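Local atomic coordinates of phosphoglycerol transferase GacH (Streptococcus pyogenes MGAS5005, PDB entry 6DGM), a protein that probably transfers glycerol phosphate, as the extracellular domain of a membrane enzyme, onto the rhamnose polysaccharide of the streptococcal cell wall. Residues Q22-D27 against Y329-T334; P52-N57 against L290-I295; Y276-F281 against E286-T291; G370-L373 against T377-K380. All coordinates share one frame; numbering follows the deposited sequence.

Interaction 1 (Q22-D27 against Y329-T334)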
loop_
_atom_site.group_PDB
_atom_site.type_symbol
_atom_site.label_atom_id
_atom_site.label_comp_id
_atom_site.label_asym_id
_atom_site.label_seq_id
_atom_site.Cartn_x
_atom_site.Cartn_y
_atom_site.Cartn_z
ATOM N N GLN A 22 -13.043 14.344 -16.393
ATOM C CA GLN A 22 -13.286 13.662 -17.655
ATOM C C GLN A 22 -12.336 14.193 -18.723
ATOM O O GLN A 22 -11.712 13.424 -19.465
ATOM C CB GLN A 22 -14.739 13.835 -18.083
ATOM C CG GLN A 22 -15.153 12.920 -19.234
ATOM C CD GLN A 22 -15.179 11.451 -18.826
ATOM O OE1 GLN A 22 -15.874 11.073 -17.875
ATOM N NE2 GLN A 22 -14.408 10.621 -19.532
ATOM N N LYS A 23 -12.203 15.521 -18.805
ATOM C CA LYS A 23 -11.319 16.095 -19.808
ATOM C C LYS A 23 -9.857 15.803 -19.482
ATOM O O LYS A 23 -9.059 15.522 -20.387
ATOM C CB LYS A 23 -11.544 17.598 -19.932
ATOM C CG LYS A 23 -10.766 18.185 -21.090
ATOM C CD LYS A 23 -11.220 19.586 -21.445
ATOM C CE LYS A 23 -10.477 20.094 -22.676
ATOM N NZ LYS A 23 -10.932 21.460 -23.083
ATOM N N LEU A 24 -9.485 15.865 -18.198
ATOM C CA LEU A 24 -8.092 15.604 -17.850
ATOM C C LEU A 24 -7.722 14.156 -18.156
ATOM O O LEU A 24 -6.631 13.886 -18.665
ATOM C CB LEU A 24 -7.826 15.941 -16.385
ATOM C CG LEU A 24 -6.364 15.761 -15.967
ATOM C CD1 LEU A 24 -5.471 16.739 -16.693
ATOM C CD2 LEU A 24 -6.205 15.923 -14.473
ATOM N N ALA A 25 -8.632 13.218 -17.896
ATOM C CA ALA A 25 -8.375 11.827 -18.250
ATOM C C ALA A 25 -8.130 11.670 -19.747
ATOM O O ALA A 25 -7.226 10.934 -20.169
ATOM C CB ALA A 25 -9.550 10.959 -17.804
ATOM N N GLU A 26 -8.934 12.346 -20.573
ATOM C CA GLU A 26 -8.705 12.317 -22.012
ATOM C C GLU A 26 -7.336 12.887 -22.357
ATOM O O GLU A 26 -6.614 12.323 -23.182
ATOM C CB GLU A 26 -9.829 13.079 -22.713
ATOM C CG GLU A 26 -11.183 12.392 -22.556
ATOM C CD GLU A 26 -12.357 13.277 -22.940
ATOM O OE1 GLU A 26 -12.140 14.303 -23.620
ATOM O OE2 GLU A 26 -13.496 12.940 -22.553
ATOM N N ASP A 27 -6.948 13.994 -21.723
ATOM C CA ASP A 27 -5.643 14.579 -22.005
ATOM C C ASP A 27 -4.522 13.630 -21.596
ATOM O O ASP A 27 -3.569 13.407 -22.352
ATOM C CB ASP A 27 -5.498 15.926 -21.291
ATOM C CG ASP A 27 -6.456 16.990 -21.830
ATOM O OD1 ASP A 27 -6.881 16.896 -23.000
ATOM O OD2 ASP A 27 -6.778 17.931 -21.071
ATOM N N TYR A 329 -11.572 9.439 -12.228
ATOM C CA TYR A 329 -11.166 9.257 -10.834
ATOM C C TYR A 329 -9.646 9.166 -10.700
ATOM O O TYR A 329 -9.048 9.871 -9.889
ATOM C CB TYR A 329 -11.840 7.994 -10.279
ATOM C CG TYR A 329 -11.584 7.677 -8.806
ATOM C CD1 TYR A 329 -11.787 8.636 -7.819
ATOM C CD2 TYR A 329 -11.190 6.403 -8.403
ATOM C CE1 TYR A 329 -11.568 8.339 -6.476
ATOM C CE2 TYR A 329 -10.980 6.091 -7.060
ATOM C CZ TYR A 329 -11.171 7.061 -6.109
ATOM O OH TYR A 329 -10.980 6.759 -4.780
ATOM N N TYR A 330 -8.998 8.313 -11.503
ATOM C CA TYR A 330 -7.540 8.185 -11.401
ATOM C C TYR A 330 -6.790 9.368 -12.003
ATOM O O TYR A 330 -5.633 9.595 -11.625
ATOM C CB TYR A 330 -7.048 6.818 -11.927
ATOM C CG TYR A 330 -7.462 5.697 -10.984
ATOM C CD1 TYR A 330 -7.077 5.709 -9.653
ATOM C CD2 TYR A 330 -8.257 4.663 -11.417
ATOM C CE1 TYR A 330 -7.487 4.710 -8.778
ATOM C CE2 TYR A 330 -8.654 3.664 -10.573
ATOM C CZ TYR A 330 -8.277 3.688 -9.257
ATOM O OH TYR A 330 -8.700 2.674 -8.435
ATOM N N ALA A 331 -7.429 10.156 -12.882
ATOM C CA ALA A 331 -6.856 11.436 -13.289
ATOM C C ALA A 331 -6.790 12.399 -12.100
ATOM O O ALA A 331 -5.756 13.030 -11.852
ATOM C CB ALA A 331 -7.671 12.048 -14.436
ATOM N N LEU A 332 -7.889 12.528 -11.357
ATOM C CA LEU A 332 -7.864 13.305 -10.119
ATOM C C LEU A 332 -6.785 12.792 -9.176
ATOM O O LEU A 332 -6.013 13.572 -8.610
ATOM C CB LEU A 332 -9.227 13.243 -9.437
ATOM C CG LEU A 332 -9.324 13.706 -7.981
ATOM C CD1 LEU A 332 -8.913 15.150 -7.825
ATOM C CD2 LEU A 332 -10.739 13.489 -7.489
ATOM N N LEU A 333 -6.717 11.474 -8.996
ATOM C CA LEU A 333 -5.734 10.913 -8.073
ATOM C C LEU A 333 -4.311 11.098 -8.586
ATOM O O LEU A 333 -3.374 11.150 -7.785
ATOM C CB LEU A 333 -6.049 9.447 -7.789
ATOM C CG LEU A 333 -7.373 9.235 -7.047
ATOM C CD1 LEU A 333 -7.800 7.787 -7.095
ATOM C CD2 LEU A 333 -7.239 9.708 -5.610
ATOM N N THR A 334 -4.130 11.211 -9.907
ATOM C CA THR A 334 -2.814 11.556 -10.443
ATOM C C THR A 334 -2.449 12.995 -10.110
ATOM O O THR A 334 -1.297 13.278 -9.757
ATOM C CB THR A 334 -2.793 11.316 -11.952
ATOM O OG1 THR A 334 -3.060 9.931 -12.195
ATOM C CG2 THR A 334 -1.435 11.664 -12.550
#

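Interaction 2 (P52-N57 against L290-I295)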
loop_
_atom_site.group_PDB
_atom_site.type_symbol
_atom_site.label_atom_id
_atom_site.label_comp_id
_atom_site.label_asym_id
_atom_site.label_seq_id
_atom_site.Cartn_x
_atom_site.Cartn_y
_atom_site.Cartn_z
ATOM N N PRO A 52 15.961 0.457 9.181
ATOM C CA PRO A 52 16.408 1.077 10.439
ATOM C C PRO A 52 17.486 2.135 10.259
ATOM O O PRO A 52 17.688 2.961 11.162
ATOM C CB PRO A 52 16.899 -0.109 11.281
ATOM C CG PRO A 52 17.057 -1.254 10.344
ATOM C CD PRO A 52 16.229 -0.994 9.126
ATOM N N ASP A 53 18.173 2.151 9.114
ATOM C CA ASP A 53 19.211 3.142 8.870
ATOM C C ASP A 53 18.672 4.566 8.859
ATOM O O ASP A 53 19.452 5.508 9.040
ATOM C CB ASP A 53 19.894 2.830 7.537
ATOM C CG ASP A 53 21.107 3.698 7.287
ATOM O OD1 ASP A 53 21.632 4.294 8.256
ATOM O OD2 ASP A 53 21.531 3.787 6.115
ATOM N N ARG A 54 17.365 4.756 8.659
ATOM C CA ARG A 54 16.793 6.095 8.686
ATOM C C ARG A 54 16.511 6.587 10.100
ATOM O O ARG A 54 16.185 7.765 10.283
ATOM C CB ARG A 54 15.471 6.156 7.912
ATOM C CG ARG A 54 15.610 6.387 6.446
ATOM C CD ARG A 54 14.278 6.836 5.840
ATOM N NE ARG A 54 13.215 5.874 6.070
ATOM C CZ ARG A 54 13.101 4.728 5.409
ATOM N NH1 ARG A 54 13.997 4.396 4.480
ATOM N NH2 ARG A 54 12.095 3.915 5.670
ATOM N N VAL A 55 16.571 5.711 11.094
ATOM C CA VAL A 55 16.378 6.118 12.481
ATOM C C VAL A 55 17.700 6.663 13.000
ATOM O O VAL A 55 18.684 5.923 13.116
ATOM C CB VAL A 55 15.861 4.946 13.329
ATOM C CG1 VAL A 55 15.545 5.418 14.724
ATOM C CG2 VAL A 55 14.631 4.349 12.651
ATOM N N SER A 56 17.712 7.960 13.337
ATOM C CA SER A 56 18.958 8.705 13.497
ATOM C C SER A 56 19.902 8.056 14.504
ATOM O O SER A 56 21.115 7.973 14.269
ATOM C CB SER A 56 18.655 10.143 13.947
ATOM O OG SER A 56 17.773 10.797 13.057
ATOM N N ASN A 57 19.387 7.652 15.660
ATOM C CA ASN A 57 20.261 7.236 16.750
ATOM C C ASN A 57 20.526 5.740 16.774
ATOM O O ASN A 57 21.039 5.232 17.778
ATOM C CB ASN A 57 19.705 7.693 18.097
ATOM C CG ASN A 57 19.803 9.184 18.285
ATOM O OD1 ASN A 57 20.638 9.848 17.673
ATOM N ND2 ASN A 57 18.961 9.716 19.151
ATOM N N LEU A 290 7.822 7.149 8.307
ATOM C CA LEU A 290 8.263 7.024 6.922
ATOM C C LEU A 290 8.819 5.625 6.674
ATOM O O LEU A 290 9.911 5.286 7.151
ATOM C CB LEU A 290 9.302 8.094 6.582
ATOM C CG LEU A 290 8.767 9.527 6.561
ATOM C CD1 LEU A 290 9.894 10.522 6.436
ATOM C CD2 LEU A 290 7.761 9.696 5.415
ATOM N N THR A 291 8.091 4.839 5.881
ATOM C CA THR A 291 8.514 3.502 5.490
ATOM C C THR A 291 9.018 3.515 4.046
ATOM O O THR A 291 8.944 4.523 3.339
ATOM C CB THR A 291 7.344 2.525 5.606
ATOM O OG1 THR A 291 6.362 2.859 4.606
ATOM C CG2 THR A 291 6.695 2.582 6.978
ATOM N N ASP A 292 9.515 2.357 3.601
ATOM C CA ASP A 292 10.005 2.177 2.233
ATOM C C ASP A 292 8.919 1.651 1.311
ATOM O O ASP A 292 8.076 0.854 1.719
ATOM C CB ASP A 292 11.164 1.178 2.249
ATOM C CG ASP A 292 12.309 1.650 3.111
ATOM O OD1 ASP A 292 12.277 1.386 4.344
ATOM O OD2 ASP A 292 13.225 2.318 2.561
ATOM N N TYR A 293 8.946 2.102 0.059
ATOM C CA TYR A 293 8.098 1.510 -0.965
ATOM C C TYR A 293 8.862 1.420 -2.284
ATOM O O TYR A 293 9.805 2.170 -2.545
ATOM C CB TYR A 293 6.784 2.292 -1.190
ATOM C CG TYR A 293 6.926 3.445 -2.174
ATOM C CD1 TYR A 293 6.715 3.245 -3.534
ATOM C CD2 TYR A 293 7.301 4.723 -1.751
ATOM C CE1 TYR A 293 6.875 4.269 -4.436
ATOM C CE2 TYR A 293 7.464 5.758 -2.656
ATOM C CZ TYR A 293 7.242 5.526 -3.996
ATOM O OH TYR A 293 7.389 6.529 -4.926
ATOM N N PHE A 294 8.422 0.490 -3.124
ATOM C CA PHE A 294 8.836 0.464 -4.519
ATOM C C PHE A 294 7.695 -0.055 -5.382
ATOM O O PHE A 294 6.788 -0.749 -4.910
ATOM C CB PHE A 294 10.147 -0.311 -4.756
ATOM C CG PHE A 294 10.084 -1.797 -4.481
ATOM C CD1 PHE A 294 9.473 -2.655 -5.369
ATOM C CD2 PHE A 294 10.703 -2.337 -3.359
ATOM C CE1 PHE A 294 9.433 -4.014 -5.141
ATOM C CE2 PHE A 294 10.683 -3.705 -3.130
ATOM C CZ PHE A 294 10.053 -4.546 -4.027
ATOM N N ILE A 295 7.753 0.304 -6.662
ATOM C CA ILE A 295 6.802 -0.139 -7.668
ATOM C C ILE A 295 7.662 -0.725 -8.781
ATOM O O ILE A 295 8.399 0.010 -9.443
ATOM C CB ILE A 295 5.917 1.006 -8.177
ATOM C CG1 ILE A 295 5.119 1.617 -7.014
ATOM C CG2 ILE A 295 4.972 0.478 -9.242
ATOM C CD1 ILE A 295 4.207 2.792 -7.394
HETATM O O HOH W 1 11.812 5.808 8.961
#

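Interaction 3 (Y276-F281 against E286-T291)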
loop_
_atom_site.group_PDB
_atom_site.type_symbol
_atom_site.label_atom_id
_atom_site.label_comp_id
_atom_site.label_asym_id
_atom_site.label_seq_id
_atom_site.Cartn_x
_atom_site.Cartn_y
_atom_site.Cartn_z
ATOM N N TYR A 276 10.955 1.364 18.839
ATOM C CA TYR A 276 11.867 2.463 19.101
ATOM C C TYR A 276 11.257 3.427 20.113
ATOM O O TYR A 276 10.072 3.754 20.020
ATOM C CB TYR A 276 12.101 3.264 17.823
ATOM C CG TYR A 276 12.648 2.522 16.630
ATOM C CD1 TYR A 276 14.012 2.272 16.521
ATOM C CD2 TYR A 276 11.819 2.107 15.590
ATOM C CE1 TYR A 276 14.535 1.626 15.430
ATOM C CE2 TYR A 276 12.335 1.444 14.479
ATOM C CZ TYR A 276 13.702 1.200 14.410
ATOM O OH TYR A 276 14.224 0.560 13.298
ATOM N N PRO A 277 12.051 3.920 21.059
ATOM C CA PRO A 277 11.621 5.081 21.845
ATOM C C PRO A 277 11.681 6.339 20.995
ATOM O O PRO A 277 12.409 6.411 20.002
ATOM C CB PRO A 277 12.638 5.132 22.989
ATOM C CG PRO A 277 13.870 4.555 22.393
ATOM C CD PRO A 277 13.420 3.497 21.395
ATOM N N ASP A 278 10.895 7.348 21.385
ATOM C CA ASP A 278 10.883 8.592 20.621
ATOM C C ASP A 278 12.275 9.203 20.517
ATOM O O ASP A 278 12.590 9.860 19.518
ATOM C CB ASP A 278 9.913 9.602 21.228
ATOM C CG ASP A 278 8.462 9.346 20.834
ATOM O OD1 ASP A 278 8.190 8.470 19.990
ATOM O OD2 ASP A 278 7.591 10.048 21.398
ATOM N N SER A 279 13.119 8.999 21.527
ATOM C CA SER A 279 14.462 9.561 21.493
ATOM C C SER A 279 15.255 9.066 20.286
ATOM O O SER A 279 16.179 9.752 19.836
ATOM C CB SER A 279 15.198 9.167 22.769
ATOM O OG SER A 279 15.450 7.780 22.752
ATOM N N ALA A 280 14.926 7.879 19.773
ATOM C CA ALA A 280 15.652 7.308 18.641
ATOM C C ALA A 280 15.656 8.234 17.429
ATOM O O ALA A 280 16.589 8.190 16.625
ATOM C CB ALA A 280 15.048 5.964 18.235
ATOM N N PHE A 281 14.629 9.065 17.275
ATOM C CA PHE A 281 14.476 9.881 16.076
ATOM C C PHE A 281 15.167 11.239 16.160
ATOM O O PHE A 281 15.217 11.951 15.150
ATOM C CB PHE A 281 12.986 10.006 15.752
ATOM C CG PHE A 281 12.308 8.678 15.609
ATOM C CD1 PHE A 281 12.462 7.926 14.456
ATOM C CD2 PHE A 281 11.566 8.143 16.656
ATOM C CE1 PHE A 281 11.874 6.688 14.332
ATOM C CE2 PHE A 281 10.965 6.901 16.527
ATOM C CZ PHE A 281 11.122 6.177 15.373
ATOM N N GLU A 286 9.816 13.111 11.959
ATOM C CA GLU A 286 9.098 12.673 10.767
ATOM C C GLU A 286 9.434 11.224 10.426
ATOM O O GLU A 286 8.581 10.495 9.903
ATOM C CB GLU A 286 9.390 13.608 9.585
ATOM C CG GLU A 286 10.825 13.583 9.066
ATOM C CD GLU A 286 11.754 14.537 9.812
ATOM O OE1 GLU A 286 11.338 15.113 10.843
ATOM O OE2 GLU A 286 12.901 14.717 9.353
ATOM N N ASN A 287 10.657 10.775 10.753
ATOM C CA ASN A 287 11.078 9.423 10.400
ATOM C C ASN A 287 10.361 8.350 11.207
ATOM O O ASN A 287 10.472 7.170 10.872
ATOM C CB ASN A 287 12.593 9.289 10.554
ATOM C CG ASN A 287 13.350 9.982 9.432
ATOM O OD1 ASN A 287 12.915 9.973 8.283
ATOM N ND2 ASN A 287 14.475 10.591 9.760
ATOM N N LYS A 288 9.612 8.727 12.239
ATOM C CA LYS A 288 8.776 7.746 12.927
ATOM C C LYS A 288 7.646 7.233 12.042
ATOM O O LYS A 288 7.066 6.188 12.354
ATOM C CB LYS A 288 8.239 8.367 14.210
ATOM C CG LYS A 288 7.435 7.463 15.100
ATOM C CD LYS A 288 7.149 8.183 16.433
ATOM C CE LYS A 288 6.110 7.445 17.255
ATOM N NZ LYS A 288 5.859 8.169 18.552
ATOM N N TYR A 289 7.341 7.925 10.932
ATOM C CA TYR A 289 6.194 7.599 10.093
ATOM C C TYR A 289 6.558 7.428 8.624
ATOM O O TYR A 289 5.672 7.512 7.765
ATOM C CB TYR A 289 5.102 8.668 10.250
ATOM C CG TYR A 289 4.632 8.777 11.678
ATOM C CD1 TYR A 289 3.657 7.924 12.165
ATOM C CD2 TYR A 289 5.198 9.700 12.561
ATOM C CE1 TYR A 289 3.219 8.004 13.473
ATOM C CE2 TYR A 289 4.774 9.777 13.888
ATOM C CZ TYR A 289 3.787 8.923 14.335
ATOM O OH TYR A 289 3.366 8.985 15.641
ATOM N N LEU A 290 7.822 7.149 8.307
ATOM C CA LEU A 290 8.263 7.024 6.922
ATOM C C LEU A 290 8.819 5.625 6.674
ATOM O O LEU A 290 9.911 5.286 7.151
ATOM C CB LEU A 290 9.302 8.094 6.582
ATOM C CG LEU A 290 8.767 9.527 6.561
ATOM C CD1 LEU A 290 9.894 10.522 6.436
ATOM C CD2 LEU A 290 7.761 9.696 5.415
ATOM N N THR A 291 8.091 4.839 5.881
ATOM C CA THR A 291 8.514 3.502 5.490
ATOM C C THR A 291 9.018 3.515 4.046
ATOM O O THR A 291 8.944 4.523 3.339
ATOM C CB THR A 291 7.344 2.525 5.606
ATOM O OG1 THR A 291 6.362 2.859 4.606
ATOM C CG2 THR A 291 6.695 2.582 6.978
HETATM O O HOH W 2 15.390 10.002 12.712
#

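Interaction 4 (G370-L373 against T377-K380)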
loop_
_atom_site.group_PDB
_atom_site.type_symbol
_atom_site.label_atom_id
_atom_site.label_comp_id
_atom_site.label_asym_id
_atom_site.label_seq_id
_atom_site.Cartn_x
_atom_site.Cartn_y
_atom_site.Cartn_z
ATOM N N GLY A 370 -24.142 10.275 -2.973
ATOM C CA GLY A 370 -23.997 9.463 -4.172
ATOM C C GLY A 370 -24.361 10.209 -5.435
ATOM O O GLY A 370 -24.952 9.622 -6.352
ATOM N N TYR A 371 -24.033 11.502 -5.501
ATOM C CA TYR A 371 -24.273 12.272 -6.710
ATOM C C TYR A 371 -23.509 11.708 -7.900
ATOM O O TYR A 371 -23.925 11.897 -9.048
ATOM C CB TYR A 371 -23.872 13.731 -6.487
ATOM C CG TYR A 371 -24.756 14.484 -5.529
ATOM C CD1 TYR A 371 -26.141 14.412 -5.628
ATOM C CD2 TYR A 371 -24.211 15.292 -4.534
ATOM C CE1 TYR A 371 -26.962 15.114 -4.757
ATOM C CE2 TYR A 371 -25.027 15.999 -3.662
ATOM C CZ TYR A 371 -26.404 15.901 -3.778
ATOM O OH TYR A 371 -27.242 16.588 -2.925
ATOM N N LEU A 372 -22.383 11.027 -7.651
ATOM C CA LEU A 372 -21.598 10.501 -8.754
ATOM C C LEU A 372 -22.321 9.401 -9.523
ATOM O O LEU A 372 -21.869 9.046 -10.617
ATOM C CB LEU A 372 -20.267 9.971 -8.243
ATOM C CG LEU A 372 -19.236 11.053 -7.968
ATOM C CD1 LEU A 372 -18.072 10.483 -7.179
ATOM C CD2 LEU A 372 -18.725 11.655 -9.249
ATOM N N LEU A 373 -23.424 8.864 -8.990
ATOM C CA LEU A 373 -24.165 7.833 -9.714
ATOM C C LEU A 373 -24.723 8.356 -11.029
ATOM O O LEU A 373 -25.029 7.565 -11.928
ATOM C CB LEU A 373 -25.289 7.273 -8.840
ATOM C CG LEU A 373 -24.827 6.555 -7.567
ATOM C CD1 LEU A 373 -26.025 6.224 -6.693
ATOM C CD2 LEU A 373 -24.037 5.292 -7.881
ATOM N N THR A 377 -19.353 7.726 -16.357
ATOM C CA THR A 377 -17.998 7.426 -16.812
ATOM C C THR A 377 -16.921 7.857 -15.823
ATOM O O THR A 377 -15.732 7.692 -16.114
ATOM C CB THR A 377 -17.751 8.058 -18.191
ATOM O OG1 THR A 377 -17.807 9.486 -18.090
ATOM C CG2 THR A 377 -18.805 7.584 -19.200
ATOM N N PHE A 378 -17.296 8.365 -14.648
ATOM C CA PHE A 378 -16.286 8.924 -13.758
ATOM C C PHE A 378 -15.281 7.869 -13.312
ATOM O O PHE A 378 -14.088 8.162 -13.144
ATOM C CB PHE A 378 -16.925 9.554 -12.529
ATOM C CG PHE A 378 -15.936 10.275 -11.650
ATOM C CD1 PHE A 378 -15.427 11.507 -12.028
ATOM C CD2 PHE A 378 -15.516 9.721 -10.450
ATOM C CE1 PHE A 378 -14.523 12.181 -11.220
ATOM C CE2 PHE A 378 -14.623 10.386 -9.646
ATOM C CZ PHE A 378 -14.121 11.616 -10.034
ATOM N N PHE A 379 -15.744 6.652 -13.059
ATOM C CA PHE A 379 -14.861 5.586 -12.603
ATOM C C PHE A 379 -14.465 4.639 -13.723
ATOM O O PHE A 379 -13.768 3.644 -13.466
ATOM C CB PHE A 379 -15.505 4.808 -11.456
ATOM C CG PHE A 379 -15.702 5.629 -10.207
ATOM C CD1 PHE A 379 -14.638 5.871 -9.345
ATOM C CD2 PHE A 379 -16.945 6.156 -9.888
ATOM C CE1 PHE A 379 -14.810 6.608 -8.193
ATOM C CE2 PHE A 379 -17.128 6.913 -8.727
ATOM C CZ PHE A 379 -16.068 7.145 -7.890
ATOM N N LYS A 380 -14.895 4.909 -14.947
ATOM C CA LYS A 380 -14.571 4.051 -16.078
ATOM C C LYS A 380 -13.329 4.571 -16.791
ATOM O O LYS A 380 -13.026 5.766 -16.769
ATOM C CB LYS A 380 -15.756 3.973 -17.045
ATOM C CG LYS A 380 -16.978 3.302 -16.433
ATOM C CD LYS A 380 -18.155 3.233 -17.383
ATOM C CE LYS A 380 -19.335 2.511 -16.736
ATOM N NZ LYS A 380 -20.529 2.493 -17.636
#

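Interaction 1 (Q22-D27 against Y329-T334)
Ala-331 presses its methyl group against the backbone of Ala-25, and this small knob is the centre of the contact between helix 11-29 and helix 328-339. The CB of Ala-331 lies 3.8 Å from the N of Ala-25, and the two methyl carbons, Ala-25 CB and Ala-331 CB, are 4.0 Å apart. With alanine on both sides the helices come close, the CA atoms of Ala-25 and Ala-331 being only 5.2 Å from each other.

Leu-24 covers the flank of this approach. Its CG stands anti to the backbone N (chi1 -177°), which carries CD2 over the Ala-331 peptide, 3.9 Å from Ala-331 O and 4.1 Å from Ala-331 CB. A branched leucine suits this flank, because one methyl can reach across to Ala-331, and its side chain also touches Glu-335 farther along helix 328-339. No hydrogen bond joins the two segments; the contact is apolar.

Other residues of helix 328-339 have partners of their own: Leu-332 packs on Asp-357 and Ile-361 of helix 349-365, and Tyr-330 stacks with Phe-319. Close alanine-to-alanine contact of this kind is a familiar form of helix-helix packing, and here it joins the N-terminal helix to a helix near the C-terminal end of the chain.

Interaction 2 (P52-N57 against L290-I295)
Arg-54 ends a short 3-10 segment, residues 52-54, that faces the beginning of strand 290-297 from a distance: the nearest CA atoms, those of Arg-54 and Leu-290, are 8.8 Å apart, so a long side chain has to bridge the gap. Arginine suits the place because it combines that length with several N-H groups at its end. Its chain is bent at chi3 (-58°), which turns the guanidinium toward the strand.

There Arg-54 meets Asp-292 end-on in a two-nitrogen salt bridge. NH2 reaches OD1 of Asp-292 at 2.9 Å, and NH1 of Arg-54 reaches OD2 of Asp-292, also at 2.9 Å. The match is not coplanar: the two flat groups are turned 57° against each other. OD1 lies close to the guanidinium plane yet receives its donor from well above the carboxylate plane; OD2 is met on its syn side, though its donor too is tilted out of the carboxylate plane.

NH2 of Arg-54 makes a second bond, 3.0 Å to the carbonyl O of Leu-290, which it approaches from above the carbonyl plane. A water completes the join, accepting from NE of Arg-54 at 3.2 Å and donating to O of Leu-290 at 2.7 Å.

Asp-292 has further partners in Lys-72, which forms a salt bridge to OD2, and the backbone N of Asp-51, which donates to OD1. A buried carboxylate held by two cationic side chains and a peptide N-H is probably kept ionised, and the ion pair, with the bond to Leu-290 O, probably helps to hold the loop after strand 40-46 against the central sheet.

Interaction 3 (Y276-F281 against E286-T291)
Phe-281 and Asp-278 both meet Lys-288 within the connection between strands 263-269 and 290-297, antiparallel neighbours in the central sheet of this alkaline-phosphatase-like fold. Two short 3-10 segments, one of them 278-281 and the other containing Asn-287 and Lys-288, are brought together in this excursion.

The apolar part is a CH-pi contact. CB of Lys-288 sits over the centre of the Phe-281 ring, 3.8 Å from the centroid and 12° off the ring normal, and the lysine side chain crosses the phenyl group at about a right angle. CG lies just beyond the rim, 3.8 Å from CE2 of Phe-281. The ring also covers the backbone, with CE1 of Phe-281 3.6 Å from CA of Lys-288, while CB of Asn-287 approaches CD1. A flat phenyl suits this place because it can cover peptide and methylene groups together.

Water-mediated contact comes from Asn-287, whose ND2 donates to a water that also lies within hydrogen-bonding distance of O of Phe-281.

The charged part lies at the outer end of Lys-288. CG anti to the backbone N (chi1 -176°) and an extended chain beyond it lead the methylenes past the phenyl ring and bring the ammonium to exposed Asp-278. Tyr-85 adds a cation-pi contact to the same lysine. The salt bridge is short: NZ of Lys-288 donates to OD1 of Asp-278 at 2.8 Å, using the syn lone pair of that oxygen.

Interaction 4 (G370-L373 against T377-K380)
The ring of Phe-378 carries the CD2 methyl of Leu-372 over one face and has CD2 of Phe-379 at its edge, in the ring plane. That same edge contact, seen from the other ring, places CD2 of Phe-378 over the centre of one face of Phe-379, 3.6 Å above its plane. The neighbouring phenylalanines therefore meet edge to face, and Leu-372 fits against both.

Its two methyl branches divide the work. CD2 of Leu-372 makes a CH-pi contact with Phe-378, 4.1 Å from the centroid and 19° off the normal, displaced toward the rim where it comes within 3.9 Å of CG of Phe-378. CD1 of Leu-372 turns to the other ring and lies 4.0 Å from CZ of Phe-379. A forked side chain suits this task, since one residue can touch two differently turned rings.

The type I turn from Thr-377 to Lys-380 presents the aromatics, with both phenylalanines at its two central positions. Their first torsions differ: CG of Phe-378 is anti to the backbone N (chi1 -174°), whereas in Phe-379 it is anti to the carbonyl carbon (chi1 -65°), and the two settings go with rings that stand nearly perpendicular.

The C-terminal tail is thus folded back on itself against several helices. Leu-372 also packs on Ile-14 of helix 11-29 and on Ile-361 and Val-365 of helix 349-365, while Phe-378 reaches Ala-18 of helix 11-29 and Pro-328 of helix 328-339.

How the interactions relate
The four contacts form two groups in space; interactions 2 and 3 lie on the opposite side of the chain's centre from interaction 4. Interactions 2 and 3, with centres about 10 Å apart, share Leu-290 and Thr-291 on strand 290-297 and fasten loops at that end of the central sheet; the side chain of Thr-291 is about 9 Å from the bound manganese. Interactions 1 and 4, with centres about 13 Å apart, touch through Gln-22 with Thr-377 and Tyr-329 with Phe-378. Centres of interactions 3 and 4 are about 40 Å apart. Along the chain, interactions 2 and 3 are nested within the loop closed by interaction 1; interaction 4 follows, so the N-terminal helix and the C-terminal tail pack together, away from the manganese-side loops.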